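Local coordinates for hypothetical protein (Staphylococcus aureus subsp. aureus, PDB 2IL5), which is of unknown function but belongs to the Activator of Hsp90 ATPase homolog 1-like family, whose Bet v 1-like fold suggests that it may bind a hydrophobic ligand or partner, at residues K91-M96 with E101-I106; E31-K36 with I106-F111; E129-F134 with K140-E145. One frame throughout, in Å; residues are numbered along the deposited sequence.

Contact 1 of 3, residues K91-M96 with E101-I106; sequences KMTIGM and ETQDVI
The carboxylate of Asp104 meets Ile94 through OD2, 3.8 Å from Ile94 CG2, while Asp104 CB stands 3.7 Å from Ile94 CB. Both carboxylate oxygens are engaged in strand 118-128, OD1 by Ser126 and OD2 by Tyr124, which fixes the group's rotation. The other planar end, the amide of Gln103, brings NE2 to 3.6 Å from Thr93 CG2, while CG of Gln103 lies 3.6 Å from Gly95 O. Thr93 OG1, set between the backbone N and the carbonyl carbon, spans to Gly95 O at 2.6 Å, fastening the strand's exit, and is bonded as well to Ile80 N of strand 74-85. Gly95 has a positive phi of 109°, a value suited to glycine, and a bound sodium ion lies close by. Selenomethionine Met92 and Ile106 run side by side, CG of Met92 3.8 Å from CB of Ile106; Ile94 adds CG1 against Ile106 CD1. On the other face Lys91 NZ passes Val105 CG1 and ends in a salt bridge with Glu107. Backbone bonds link Met92 with Ile106 in both directions, and Ile94 with Asp104 likewise. Of these, Asp104 N to Ile94 O is short, 2.6 Å, yet bent to 130° at the hydrogen. Hydrogen-bonded pairs flanking the non-hydrogen-bonded pair Thr93-Val105 mark antiparallel pairing and, as the strands are consecutive, a beta hairpin, in a sheet consistent with a helix-grip fold.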
loop_
_atom_site.group_PDB
_atom_site.type_symbol
_atom_site.label_atom_id
_atom_site.label_comp_id
_atom_site.label_asym_id
_atom_site.label_seq_id
_atom_site.Cartn_x
_atom_site.Cartn_y
_atom_site.Cartn_z
ATOM N N LYS A 91 -8.638 3.329 -4.908
ATOM C CA LYS A 91 -8.704 3.924 -3.566
ATOM C C LYS A 91 -9.062 2.821 -2.568
ATOM O O LYS A 91 -10.080 2.128 -2.710
ATOM C CB LYS A 91 -9.724 5.045 -3.485
ATOM C CG LYS A 91 -9.775 5.803 -2.150
ATOM C CD LYS A 91 -10.886 6.915 -2.271
ATOM C CE LYS A 91 -11.213 7.673 -0.979
ATOM N NZ LYS A 91 -9.944 7.869 -0.139
HETATM N N MSE A 92 -8.192 2.638 -1.584
HETATM C CA MSE A 92 -8.380 1.627 -0.595
HETATM C C MSE A 92 -7.956 2.154 0.783
HETATM O O MSE A 92 -7.258 3.188 0.885
HETATM C CB MSE A 92 -7.637 0.336 -0.995
HETATM C CG MSE A 92 -6.143 0.447 -1.072
HETATM SE SE MSE A 92 -5.269 -1.024 -1.906
HETATM C CE MSE A 92 -5.796 -2.380 -0.628
ATOM N N THR A 93 -8.431 1.474 1.830
ATOM C CA THR A 93 -7.945 1.696 3.184
ATOM C C THR A 93 -6.940 0.626 3.669
ATOM O O THR A 93 -6.936 -0.557 3.222
ATOM C CB THR A 93 -9.055 1.818 4.238
ATOM O OG1 THR A 93 -9.533 0.522 4.597
ATOM C CG2 THR A 93 -10.196 2.696 3.781
ATOM N N ILE A 94 -6.063 1.105 4.545
ATOM C CA ILE A 94 -5.222 0.284 5.430
ATOM C C ILE A 94 -5.796 0.543 6.812
ATOM O O ILE A 94 -5.745 1.648 7.324
ATOM C CB ILE A 94 -3.775 0.713 5.400
ATOM C CG1 ILE A 94 -3.182 0.456 4.029
ATOM C CG2 ILE A 94 -2.957 -0.098 6.429
ATOM C CD1 ILE A 94 -2.452 -0.923 3.930
ATOM N N GLY A 95 -6.439 -0.458 7.385
ATOM C CA GLY A 95 -7.251 -0.216 8.567
ATOM C C GLY A 95 -8.715 -0.346 8.249
ATOM O O GLY A 95 -9.191 0.018 7.174
HETATM N N MSE A 96 -9.431 -0.862 9.227
HETATM C CA MSE A 96 -10.799 -1.269 9.059
HETATM C C MSE A 96 -11.727 -0.148 9.617
HETATM O O MSE A 96 -11.681 0.161 10.821
HETATM C CB MSE A 96 -10.946 -2.624 9.774
HETATM C CG MSE A 96 -12.011 -3.553 9.231
HETATM SE SE MSE A 96 -11.951 -3.982 7.324
HETATM C CE MSE A 96 -13.863 -4.413 7.136
ATOM N N GLU A 101 -8.078 2.437 16.511
ATOM C CA GLU A 101 -7.044 2.711 15.490
ATOM C C GLU A 101 -7.547 3.079 14.079
ATOM O O GLU A 101 -8.240 2.296 13.413
ATOM C CB GLU A 101 -6.071 1.525 15.413
ATOM C CG GLU A 101 -6.761 0.159 15.483
ATOM C CD GLU A 101 -5.812 -0.982 15.228
ATOM O OE1 GLU A 101 -4.806 -0.766 14.501
ATOM O OE2 GLU A 101 -6.077 -2.093 15.749
ATOM N N THR A 102 -7.138 4.264 13.631
ATOM C CA THR A 102 -7.601 4.901 12.371
ATOM C C THR A 102 -7.307 4.104 11.077
ATOM O O THR A 102 -6.487 3.160 11.087
ATOM C CB THR A 102 -7.003 6.339 12.246
ATOM O OG1 THR A 102 -7.225 6.854 10.929
ATOM C CG2 THR A 102 -5.506 6.325 12.541
ATOM N N GLN A 103 -7.995 4.476 9.983
ATOM C CA GLN A 103 -7.659 3.950 8.653
ATOM C C GLN A 103 -6.669 4.866 7.955
ATOM O O GLN A 103 -6.899 6.081 7.794
ATOM C CB GLN A 103 -8.867 3.832 7.718
ATOM C CG GLN A 103 -10.116 3.267 8.267
ATOM C CD GLN A 103 -11.304 4.073 7.788
ATOM O OE1 GLN A 103 -11.622 5.122 8.353
ATOM N NE2 GLN A 103 -11.957 3.600 6.728
ATOM N N ASP A 104 -5.581 4.268 7.514
ATOM C CA ASP A 104 -4.766 4.870 6.509
ATOM C C ASP A 104 -5.478 4.791 5.138
ATOM O O ASP A 104 -6.284 3.906 4.861
ATOM C CB ASP A 104 -3.412 4.205 6.431
ATOM C CG ASP A 104 -2.716 4.089 7.802
ATOM O OD1 ASP A 104 -3.006 4.894 8.735
ATOM O OD2 ASP A 104 -1.832 3.194 7.899
ATOM N N VAL A 105 -5.116 5.742 4.298
ATOM C CA VAL A 105 -5.705 5.900 2.984
ATOM C C VAL A 105 -4.622 5.666 1.958
ATOM O O VAL A 105 -3.567 6.229 2.052
ATOM C CB VAL A 105 -6.351 7.334 2.831
ATOM C CG1 VAL A 105 -6.548 7.712 1.357
ATOM C CG2 VAL A 105 -7.672 7.417 3.649
ATOM N N ILE A 106 -4.911 4.813 0.990
ATOM C CA ILE A 106 -4.132 4.708 -0.254
ATOM C C ILE A 106 -4.965 5.180 -1.463
ATOM O O ILE A 106 -6.089 4.756 -1.643
ATOM C CB ILE A 106 -3.678 3.233 -0.486
ATOM C CG1 ILE A 106 -2.529 2.889 0.491
ATOM C CG2 ILE A 106 -3.262 2.992 -1.966
ATOM C CD1 ILE A 106 -2.086 1.385 0.464
#

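Contact 2 of 3, residues E31-K36 with I106-F111; sequences EAWTKK and IEVEFF
The hydrophobic core of the helix-grip fold, between the curved antiparallel sheet and the long C-terminal helix, takes in Trp33 against Ile106, Val108 and Phe110. Trp33 extends its indole toward the side chains that strand 104-112 turns inward. Val108 sits under the six-membered ring: CG1 is 3.8 Å from the ring centroid and only 2° off the normal, a CH-pi contact over the middle of the face. The chi1 of Val108, 62°, places CG1 between the backbone N and the carbonyl carbon and leaves CG2 anti to that N, on the same side of the indole plane and 4.0 Å from Trp33 CZ2. Phe110 attends to the five-membered ring on the same face, turning its edge toward the indole in an offset edge-to-face pair. The planes are inclined at 61° and the centroids lie 5.1 Å apart, with Phe110 CZ reaching to 3.5 Å from Trp33 CD1. Further along the strand, Ile106 brings CG2 obliquely to the far end of the indole, 3.8 Å from Trp33 CZ3. Trp42 packs on Trp33 edge to face, while Phe158 and Met161 of helix 136-166 and Met120 of strand 118-128 add to its surroundings. All four touching residues are buried and meet through carbon and ring contacts, so the contact rests on dispersion and aromatic forces. Trp33 NE1, in plane at the edge of the Phe110 ring, has no hydrogen-bond partner in the model, which probably carries a polar cost.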
loop_
_atom_site.group_PDB
_atom_site.type_symbol
_atom_site.label_atom_id
_atom_site.label_comp_id
_atom_site.label_asym_id
_atom_site.label_seq_id
_atom_site.Cartn_x
_atom_site.Cartn_y
_atom_site.Cartn_z
ATOM N N GLU A 31 -3.672 -4.815 -12.386
ATOM C CA GLU A 31 -3.850 -6.197 -11.964
ATOM C C GLU A 31 -3.078 -6.556 -10.674
ATOM O O GLU A 31 -3.613 -7.271 -9.806
ATOM C CB GLU A 31 -3.446 -7.140 -13.100
ATOM C CG GLU A 31 -3.860 -8.608 -12.896
ATOM C CD GLU A 31 -3.535 -9.531 -14.109
ATOM O OE1 GLU A 31 -2.365 -9.625 -14.548
ATOM O OE2 GLU A 31 -4.469 -10.186 -14.606
ATOM N N ALA A 32 -1.834 -6.078 -10.552
ATOM C CA ALA A 32 -0.996 -6.335 -9.356
ATOM C C ALA A 32 -1.692 -5.962 -8.050
ATOM O O ALA A 32 -1.466 -6.613 -7.022
ATOM C CB ALA A 32 0.332 -5.596 -9.477
ATOM N N TRP A 33 -2.567 -4.938 -8.134
ATOM C CA TRP A 33 -3.239 -4.287 -7.013
ATOM C C TRP A 33 -4.572 -4.921 -6.707
ATOM O O TRP A 33 -5.163 -4.635 -5.671
ATOM C CB TRP A 33 -3.484 -2.777 -7.287
ATOM C CG TRP A 33 -2.240 -1.892 -7.081
ATOM C CD1 TRP A 33 -1.231 -1.642 -7.999
ATOM C CD2 TRP A 33 -1.900 -1.143 -5.903
ATOM N NE1 TRP A 33 -0.295 -0.780 -7.453
ATOM C CE2 TRP A 33 -0.675 -0.465 -6.170
ATOM C CE3 TRP A 33 -2.500 -0.977 -4.641
ATOM C CZ2 TRP A 33 -0.049 0.377 -5.210
ATOM C CZ3 TRP A 33 -1.858 -0.144 -3.678
ATOM C CH2 TRP A 33 -0.655 0.507 -3.970
ATOM N N THR A 34 -5.049 -5.764 -7.617
ATOM C CA THR A 34 -6.461 -6.158 -7.581
ATOM C C THR A 34 -6.653 -7.633 -7.771
ATOM O O THR A 34 -7.785 -8.125 -7.781
ATOM C CB THR A 34 -7.325 -5.383 -8.626
ATOM O OG1 THR A 34 -6.767 -5.563 -9.917
ATOM C CG2 THR A 34 -7.409 -3.885 -8.278
ATOM N N LYS A 35 -5.538 -8.333 -7.922
ATOM C CA LYS A 35 -5.550 -9.777 -7.945
ATOM C C LYS A 35 -4.870 -10.414 -6.752
ATOM O O LYS A 35 -3.662 -10.248 -6.544
ATOM C CB LYS A 35 -4.941 -10.299 -9.243
ATOM C CG LYS A 35 -5.977 -10.947 -10.139
ATOM C CD LYS A 35 -6.573 -12.191 -9.412
ATOM C CE LYS A 35 -5.515 -13.305 -9.181
ATOM N NZ LYS A 35 -5.829 -14.251 -8.049
ATOM N N LYS A 36 -5.664 -11.175 -6.001
ATOM C CA LYS A 36 -5.245 -11.904 -4.791
ATOM C C LYS A 36 -3.900 -12.639 -4.859
ATOM O O LYS A 36 -3.039 -12.479 -3.991
ATOM C CB LYS A 36 -6.320 -12.920 -4.437
ATOM C CG LYS A 36 -6.473 -13.163 -2.973
ATOM C CD LYS A 36 -6.774 -14.596 -2.700
ATOM C CE LYS A 36 -8.102 -14.995 -3.265
ATOM N NZ LYS A 36 -8.114 -16.446 -3.483
ATOM N N ILE A 106 -4.911 4.813 0.990
ATOM C CA ILE A 106 -4.132 4.708 -0.254
ATOM C C ILE A 106 -4.965 5.180 -1.463
ATOM O O ILE A 106 -6.089 4.756 -1.643
ATOM C CB ILE A 106 -3.678 3.233 -0.486
ATOM C CG1 ILE A 106 -2.529 2.889 0.491
ATOM C CG2 ILE A 106 -3.262 2.992 -1.966
ATOM C CD1 ILE A 106 -2.086 1.385 0.464
ATOM N N GLU A 107 -4.420 6.084 -2.269
ATOM C CA GLU A 107 -5.043 6.436 -3.564
ATOM C C GLU A 107 -3.961 6.310 -4.616
ATOM O O GLU A 107 -2.927 6.941 -4.505
ATOM C CB GLU A 107 -5.649 7.818 -3.546
ATOM C CG GLU A 107 -6.756 7.941 -2.505
ATOM C CD GLU A 107 -7.302 9.322 -2.299
ATOM O OE1 GLU A 107 -6.726 10.306 -2.805
ATOM O OE2 GLU A 107 -8.373 9.432 -1.630
ATOM N N VAL A 108 -4.176 5.427 -5.589
ATOM C CA VAL A 108 -3.167 5.148 -6.577
ATOM C C VAL A 108 -3.786 5.221 -7.992
ATOM O O VAL A 108 -4.763 4.543 -8.302
ATOM C CB VAL A 108 -2.381 3.801 -6.288
ATOM C CG1 VAL A 108 -3.305 2.607 -6.319
ATOM C CG2 VAL A 108 -1.199 3.621 -7.297
ATOM N N GLU A 109 -3.205 6.083 -8.830
ATOM C CA GLU A 109 -3.660 6.253 -10.184
ATOM C C GLU A 109 -2.641 5.733 -11.215
ATOM O O GLU A 109 -1.439 5.918 -11.053
ATOM C CB GLU A 109 -4.024 7.719 -10.433
ATOM C CG GLU A 109 -5.222 7.850 -11.366
ATOM C CD GLU A 109 -5.707 9.268 -11.579
ATOM O OE1 GLU A 109 -5.239 10.214 -10.894
ATOM O OE2 GLU A 109 -6.609 9.419 -12.435
ATOM N N PHE A 110 -3.165 5.093 -12.271
ATOM C CA PHE A 110 -2.383 4.497 -13.361
ATOM C C PHE A 110 -2.643 5.240 -14.688
ATOM O O PHE A 110 -3.785 5.324 -15.135
ATOM C CB PHE A 110 -2.735 3.001 -13.494
ATOM C CG PHE A 110 -2.745 2.272 -12.185
ATOM C CD1 PHE A 110 -3.939 2.070 -11.492
ATOM C CD2 PHE A 110 -1.556 1.842 -11.603
ATOM C CE1 PHE A 110 -3.955 1.439 -10.232
ATOM C CE2 PHE A 110 -1.563 1.205 -10.362
ATOM C CZ PHE A 110 -2.762 0.998 -9.678
ATOM N N PHE A 111 -1.608 5.816 -15.289
ATOM C CA PHE A 111 -1.726 6.483 -16.589
ATOM C C PHE A 111 -0.899 5.769 -17.635
ATOM O O PHE A 111 0.231 5.359 -17.362
ATOM C CB PHE A 111 -1.249 7.936 -16.519
ATOM C CG PHE A 111 -2.084 8.811 -15.632
ATOM C CD1 PHE A 111 -1.841 8.862 -14.250
ATOM C CD2 PHE A 111 -3.105 9.604 -16.174
ATOM C CE1 PHE A 111 -2.617 9.671 -13.421
ATOM C CE2 PHE A 111 -3.880 10.442 -15.341
ATOM C CZ PHE A 111 -3.621 10.477 -13.965
#

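Contact 3 of 3, residues E129-F134 with K140-E145; sequences EKERRF and KQKKKE
Lys142 reaches across to Glu131 with every side-chain torsion near trans: CG is anti to the backbone N (chi1 -177°) and the chain runs straight out from the helix to NZ. Glu131 sends CG beside its own backbone N, chi1 -60°, then continues extended, so that the two side chains cross at about a right angle and OE1 meets NZ. NZ is held twice. It donates to Glu129 O at 2.7 Å, lying 25° out of the carbonyl plane, and to Glu131 OE1 at 2.9 Å, where the anti lone pair receives it in a salt bridge. A backbone carbonyl and a carboxylate thus share one ammonium group, joining two points of the loop to a single helical residue; the salt bridge is probably softened by water, since Glu129 and Glu131 are exposed. Phe134 completes the cluster. One face of its ring receives Glu131 CB, 3.7 Å above the plane and over its centre, while Lys142 CD comes to the ring edge at 3.8 Å from CE2. The aliphatic part of the lysine is therefore used as well as its charge. Glu131 and Phe134 are brought onto one another by a type II beta turn, closed by Phe134 N to Glu131 O at 3.2 Å. This surface loop links strand 118-128 to helix 136-166. Tyr139 of the helix touches Lys130 and Phe134, Val128 at the strand's end packs against Lys142 and Lys143, and Lys143 also pairs with Glu12 of strand 12-22.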
loop_
_atom_site.group_PDB
_atom_site.type_symbol
_atom_site.label_atom_id
_atom_site.label_comp_id
_atom_site.label_asym_id
_atom_site.label_seq_id
_atom_site.Cartn_x
_atom_site.Cartn_y
_atom_site.Cartn_z
ATOM N N GLU A 129 0.107 9.549 15.905
ATOM C CA GLU A 129 -0.350 9.839 17.246
ATOM C C GLU A 129 0.667 10.729 17.960
ATOM O O GLU A 129 1.895 10.490 17.914
ATOM C CB GLU A 129 -0.610 8.561 18.019
ATOM C CG GLU A 129 -1.840 8.631 18.886
ATOM C CD GLU A 129 -3.111 8.170 18.170
ATOM O OE1 GLU A 129 -3.291 8.529 16.968
ATOM O OE2 GLU A 129 -3.937 7.461 18.817
ATOM N N LYS A 130 0.135 11.763 18.594
ATOM C CA LYS A 130 0.967 12.640 19.377
ATOM C C LYS A 130 1.103 12.043 20.768
ATOM O O LYS A 130 0.144 11.543 21.341
ATOM C CB LYS A 130 0.406 14.059 19.394
ATOM C CG LYS A 130 1.460 15.103 19.810
ATOM C CD LYS A 130 0.839 16.469 19.832
ATOM C CE LYS A 130 1.897 17.474 19.893
ATOM N NZ LYS A 130 1.203 18.746 20.140
ATOM N N GLU A 131 2.326 11.979 21.259
ATOM C CA GLU A 131 2.548 11.408 22.577
ATOM C C GLU A 131 2.394 12.444 23.691
ATOM O O GLU A 131 2.553 13.627 23.473
ATOM C CB GLU A 131 3.901 10.684 22.571
ATOM C CG GLU A 131 3.914 9.529 21.505
ATOM C CD GLU A 131 5.242 8.787 21.385
ATOM O OE1 GLU A 131 5.527 8.270 20.268
ATOM O OE2 GLU A 131 6.010 8.714 22.383
ATOM N N ARG A 132 2.029 11.970 24.875
ATOM C CA ARG A 132 2.004 12.762 26.100
ATOM C C ARG A 132 3.217 13.687 26.267
ATOM O O ARG A 132 4.360 13.216 26.270
ATOM C CB ARG A 132 1.946 11.836 27.282
ATOM C CG ARG A 132 0.615 11.115 27.424
ATOM C CD ARG A 132 0.611 10.320 28.708
ATOM N NE ARG A 132 -0.581 9.495 28.801
ATOM C CZ ARG A 132 -0.796 8.581 29.744
ATOM N NH1 ARG A 132 0.091 8.355 30.690
ATOM N NH2 ARG A 132 -1.920 7.907 29.747
ATOM N N ARG A 133 2.950 15.001 26.408
ATOM C CA ARG A 133 3.971 15.999 26.774
ATOM C C ARG A 133 5.014 16.264 25.677
ATOM O O ARG A 133 6.093 16.822 25.933
ATOM C CB ARG A 133 4.622 15.648 28.125
ATOM C CG ARG A 133 3.600 15.468 29.287
ATOM C CD ARG A 133 4.225 14.792 30.518
ATOM N NE ARG A 133 5.656 14.767 30.292
ATOM C CZ ARG A 133 6.419 13.710 30.046
ATOM N NH1 ARG A 133 5.969 12.459 30.059
ATOM N NH2 ARG A 133 7.680 13.957 29.770
ATOM N N PHE A 134 4.685 15.853 24.455
ATOM C CA PHE A 134 5.552 16.038 23.294
ATOM C C PHE A 134 5.681 17.527 22.953
ATOM O O PHE A 134 4.674 18.248 22.823
ATOM C CB PHE A 134 4.975 15.287 22.068
ATOM C CG PHE A 134 5.787 14.077 21.619
ATOM C CD1 PHE A 134 6.665 13.438 22.480
ATOM C CD2 PHE A 134 5.608 13.553 20.336
ATOM C CE1 PHE A 134 7.375 12.333 22.065
ATOM C CE2 PHE A 134 6.315 12.418 19.910
ATOM C CZ PHE A 134 7.203 11.823 20.760
ATOM N N LYS A 140 7.168 16.776 15.451
ATOM C CA LYS A 140 7.644 16.957 14.130
ATOM C C LYS A 140 8.703 15.912 13.754
ATOM O O LYS A 140 8.652 15.372 12.657
ATOM C CB LYS A 140 8.098 18.398 13.942
ATOM C CG LYS A 140 9.237 18.608 12.943
ATOM C CD LYS A 140 9.156 20.020 12.292
ATOM C CE LYS A 140 10.313 20.211 11.302
ATOM N NZ LYS A 140 9.998 21.162 10.204
ATOM N N GLN A 141 9.623 15.606 14.670
ATOM C CA GLN A 141 10.594 14.545 14.471
ATOM C C GLN A 141 9.992 13.146 14.343
ATOM O O GLN A 141 10.474 12.361 13.542
ATOM C CB GLN A 141 11.739 14.612 15.532
ATOM C CG GLN A 141 12.479 16.002 15.453
ATOM C CD GLN A 141 13.558 16.322 16.560
ATOM O OE1 GLN A 141 14.557 17.013 16.262
ATOM N NE2 GLN A 141 13.338 15.865 17.817
ATOM N N LYS A 142 8.971 12.823 15.154
ATOM C CA LYS A 142 8.245 11.554 15.050
ATOM C C LYS A 142 7.492 11.404 13.690
ATOM O O LYS A 142 7.444 10.319 13.150
ATOM C CB LYS A 142 7.225 11.397 16.183
ATOM C CG LYS A 142 6.505 10.041 16.146
ATOM C CD LYS A 142 5.487 9.837 17.240
ATOM C CE LYS A 142 4.792 8.451 17.123
ATOM N NZ LYS A 142 3.642 8.407 18.038
ATOM N N LYS A 143 6.904 12.479 13.162
ATOM C CA LYS A 143 6.249 12.441 11.840
ATOM C C LYS A 143 7.232 12.306 10.681
ATOM O O LYS A 143 6.934 11.630 9.725
ATOM C CB LYS A 143 5.375 13.654 11.605
ATOM C CG LYS A 143 4.274 13.784 12.653
ATOM C CD LYS A 143 3.826 15.232 12.693
ATOM C CE LYS A 143 3.175 15.565 11.411
ATOM N NZ LYS A 143 3.272 17.035 11.239
ATOM N N LYS A 144 8.387 12.960 10.782
ATOM C CA LYS A 144 9.440 12.802 9.819
ATOM C C LYS A 144 9.993 11.356 9.754
ATOM O O LYS A 144 10.154 10.820 8.669
ATOM C CB LYS A 144 10.543 13.834 10.082
ATOM C CG LYS A 144 11.786 13.683 9.222
ATOM C CD LYS A 144 11.728 14.482 7.913
ATOM C CE LYS A 144 10.905 13.761 6.800
ATOM N NZ LYS A 144 11.532 13.854 5.426
ATOM N N GLU A 145 10.260 10.750 10.908
ATOM C CA GLU A 145 10.713 9.353 11.030
ATOM C C GLU A 145 9.673 8.403 10.453
ATOM O O GLU A 145 10.004 7.443 9.765
ATOM C CB GLU A 145 10.937 8.969 12.510
ATOM C CG GLU A 145 12.338 9.056 13.033
ATOM C CD GLU A 145 12.434 9.616 14.474
ATOM O OE1 GLU A 145 11.589 9.286 15.358
ATOM O OE2 GLU A 145 13.372 10.416 14.705
#

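After strand 12-22 the chain reaches 31-36, around the end of helix 26-32, where contact 2 opens; it closes only at 106-111, after helix 36-39, strands 50-55 to 89-94 and the start of strand 104-112. Nested inside that long loop, contact 1 closes the short hairpin between strands 89-94 and 104-112. The two share Ile106 and touch again through the Lys91-Glu107 salt bridge and through Met92 against Trp33, which brings hairpin and helix end into one core. Contact 3 follows in series, tying the loop after strand 118-128 to the early turns of helix 136-166. Its centre is about 31 Å from that of contact 2, on the opposite side of the chain's centre. None of the loops cross.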